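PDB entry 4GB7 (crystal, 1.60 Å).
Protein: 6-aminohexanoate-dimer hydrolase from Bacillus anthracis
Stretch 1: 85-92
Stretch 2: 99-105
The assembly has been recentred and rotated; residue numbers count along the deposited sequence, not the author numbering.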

# COMPACT_ATOMS: atom_id res chain seq x y z
N ASN A 85 -6.07 3.70 -26.55
CA ASN A 85 -6.87 2.58 -26.14
C ASN A 85 -6.01 1.33 -26.14
O ASN A 85 -5.64 0.80 -27.21
CB ASN A 85 -8.06 2.35 -27.09
CG ASN A 85 -9.02 1.34 -26.54
OD1 ASN A 85 -8.65 0.58 -25.66
ND2 ASN A 85 -10.27 1.32 -27.02
N LEU A 86 -5.70 0.85 -24.93
CA LEU A 86 -4.88 -0.36 -24.73
C LEU A 86 -5.71 -1.63 -24.57
O LEU A 86 -5.17 -2.65 -24.15
CB LEU A 86 -3.97 -0.19 -23.52
CG LEU A 86 -3.02 1.01 -23.66
CD1 LEU A 86 -2.19 1.15 -22.39
CD2 LEU A 86 -2.06 0.96 -24.87
N ASP A 87 -7.00 -1.60 -24.88
CA ASP A 87 -7.83 -2.75 -24.56
C ASP A 87 -7.27 -4.03 -25.21
O ASP A 87 -7.36 -5.11 -24.62
CB ASP A 87 -9.24 -2.59 -25.10
CG ASP A 87 -10.08 -1.63 -24.31
OD1 ASP A 87 -9.71 -1.28 -23.17
OD2 ASP A 87 -11.13 -1.20 -24.88
N ASP A 88 -6.74 -3.91 -26.42
CA ASP A 88 -6.32 -5.09 -27.20
C ASP A 88 -4.81 -5.20 -27.23
O ASP A 88 -4.26 -5.98 -28.00
CB ASP A 88 -6.90 -5.06 -28.62
CG ASP A 88 -8.42 -5.16 -28.64
OD1 ASP A 88 -8.94 -6.09 -28.00
OD2 ASP A 88 -9.10 -4.32 -29.29
N PHE A 89 -4.14 -4.48 -26.31
CA PHE A 89 -2.73 -4.65 -26.13
C PHE A 89 -2.42 -6.12 -25.77
O PHE A 89 -3.08 -6.73 -24.88
CB PHE A 89 -2.20 -3.72 -25.06
CG PHE A 89 -0.71 -3.80 -24.89
CD1 PHE A 89 0.12 -3.15 -25.78
CD2 PHE A 89 -0.14 -4.56 -23.88
CE1 PHE A 89 1.48 -3.18 -25.62
CE2 PHE A 89 1.23 -4.61 -23.74
CZ PHE A 89 2.03 -3.93 -24.62
N ALA A 90 -1.48 -6.72 -26.49
CA ALA A 90 -1.16 -8.15 -26.30
C ALA A 90 -0.22 -8.30 -25.12
O ALA A 90 0.91 -7.82 -25.16
CB ALA A 90 -0.61 -8.81 -27.52
N VAL A 91 -0.75 -8.91 -24.06
CA VAL A 91 -0.01 -9.22 -22.86
C VAL A 91 0.55 -10.64 -22.97
O VAL A 91 -0.19 -11.59 -23.29
CB VAL A 91 -0.88 -9.14 -21.59
CG1 VAL A 91 -0.08 -9.49 -20.34
CG2 VAL A 91 -1.51 -7.72 -21.48
N GLN A 92 1.83 -10.79 -22.70
CA GLN A 92 2.40 -12.14 -22.74
C GLN A 92 2.11 -12.85 -21.41
O GLN A 92 2.72 -12.54 -20.39
CB GLN A 92 3.87 -12.12 -23.08
CG GLN A 92 4.14 -11.54 -24.47
CD GLN A 92 5.62 -11.45 -24.80
OE1 GLN A 92 6.22 -12.45 -25.20
NE2 GLN A 92 6.23 -10.23 -24.63
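Stretch 2 (99-105) TPLKELL

A helix that begins directly after a β-strand starts with backbone NH groups that no earlier turn of the helix can satisfy, and a neighbouring segment can supply the missing acceptors. Residues 85-92 and 99-105 of this hydrolase illustrate the principle. Stretch 2 runs antiparallel to stretch 1: Thr 99 and Pro 100 are in strand conformation beside Val 91 and Ala 90, and from Leu 101 the chain is helical, with Pro 100 at the N-cap position, so that the first helical residues lie against the turn preceding the strand of stretch 1.

That turn, a type I β-turn from Leu 86 to Phe 89, is closed by Phe 89 N donating to Leu 86 O at 3.0 Å. Leu 86 meets the helix through its CB, 3.8 Å from CD2 of Leu 101. At Asp 87 the backbone carbonyl points to the helix start: Lys 102 N donates to Asp 87 O over 3.1 Å with an almost straight N-H...O angle of 176°. Asp 87 O also accepts from a water at 2.9 Å, and this water in turn accepts from Glu 103 N at 3.0 Å, so one carbonyl serves two successive helical NH groups, one directly and one through solvent. The carboxylate makes a looser link. Asp 87 OD2 and Lys 102 NZ stand 4.5 Å apart, too far for a salt bridge, but a second water spans the gap, donating to Asp 87 OD2 at 2.7 Å and accepting from Lys 102 NZ at 2.8 Å.

Asp 88 directs its CB away and only skirts the proline, its CA 4.2 Å from CB of Pro 100. Phe 89 then provides the next acceptor: Leu 101 N donates to Phe 89 O at 2.8 Å, though the angle of 132° is well short of linear, and CA of Pro 100 adds a CA-H...O contact to Phe 89 O at 3.4 Å.

Beyond the turn the pairing becomes a regular antiparallel sheet. Ala 90 faces Pro 100 as a non-hydrogen-bonded pair, their CA atoms 4.8 Å apart. Val 91 and Thr 99 form the hydrogen-bonded pair, Val 91 N donating to Thr 99 O at 2.9 Å and Thr 99 N to Val 91 O at 2.8 Å. The buried Val 91 side chain also reaches the helix, packing CG2 against CD1 of Leu 101 at 3.7 Å and CG1 against CD2 of Leu 104 at 3.4 Å. At Gln 92 the contact ends.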

# COMPACT_ATOMS: atom_id res chain seq x y z
N THR A 99 -2.42 -12.57 -24.63
CA THR A 99 -3.83 -12.42 -24.35
C THR A 99 -4.14 -10.93 -24.23
O THR A 99 -3.30 -10.15 -23.76
CB THR A 99 -4.21 -13.26 -23.11
OG1 THR A 99 -5.62 -13.42 -23.09
CG2 THR A 99 -3.73 -12.60 -21.84
N PRO A 100 -5.33 -10.48 -24.69
CA PRO A 100 -5.57 -9.03 -24.70
C PRO A 100 -5.70 -8.44 -23.29
O PRO A 100 -6.28 -9.05 -22.37
CB PRO A 100 -6.85 -8.85 -25.52
CG PRO A 100 -7.27 -10.17 -25.92
CD PRO A 100 -6.37 -11.23 -25.37
N LEU A 101 -5.18 -7.24 -23.11
CA LEU A 101 -5.07 -6.63 -21.79
C LEU A 101 -6.40 -6.45 -21.01
O LEU A 101 -6.50 -6.88 -19.86
CB LEU A 101 -4.41 -5.26 -21.93
CG LEU A 101 -4.32 -4.39 -20.68
CD1 LEU A 101 -3.44 -5.11 -19.66
CD2 LEU A 101 -3.80 -3.01 -21.03
N LYS A 102 -7.42 -5.86 -21.63
CA LYS A 102 -8.65 -5.58 -20.87
C LYS A 102 -9.29 -6.89 -20.37
O LYS A 102 -9.72 -6.98 -19.23
CB LYS A 102 -9.65 -4.72 -21.68
CG LYS A 102 -10.90 -4.25 -20.92
CD LYS A 102 -11.96 -3.69 -21.88
CE LYS A 102 -13.29 -3.28 -21.22
NZ LYS A 102 -14.33 -2.98 -22.26
N GLU A 103 -9.39 -7.90 -21.23
CA GLU A 103 -9.93 -9.16 -20.80
C GLU A 103 -9.12 -9.85 -19.73
O GLU A 103 -9.70 -10.45 -18.82
CB GLU A 103 -10.05 -10.09 -22.00
CG GLU A 103 -11.28 -9.78 -22.84
CD GLU A 103 -12.55 -10.26 -22.17
OE1 GLU A 103 -12.82 -11.49 -22.27
OE2 GLU A 103 -13.26 -9.45 -21.50
N LEU A 104 -7.80 -9.70 -19.79
CA LEU A 104 -6.90 -10.32 -18.78
C LEU A 104 -7.15 -9.63 -17.41
O LEU A 104 -7.34 -10.28 -16.38
CB LEU A 104 -5.43 -10.19 -19.18
CG LEU A 104 -4.35 -10.61 -18.15
CD1 LEU A 104 -4.33 -12.13 -18.01
CD2 LEU A 104 -3.01 -10.08 -18.62
N LEU A 105 -7.19 -8.31 -17.42
CA LEU A 105 -7.52 -7.58 -16.20
C LEU A 105 -8.83 -8.04 -15.57
O LEU A 105 -8.89 -8.31 -14.38
CB LEU A 105 -7.50 -6.07 -16.44
CG LEU A 105 -6.24 -5.35 -16.91
CD1 LEU A 105 -6.53 -3.92 -17.36
CD2 LEU A 105 -5.18 -5.35 -15.81
O HOH W 1 -9.42 -7.14 -24.18
O HOH W 2 -13.41 -0.67 -23.44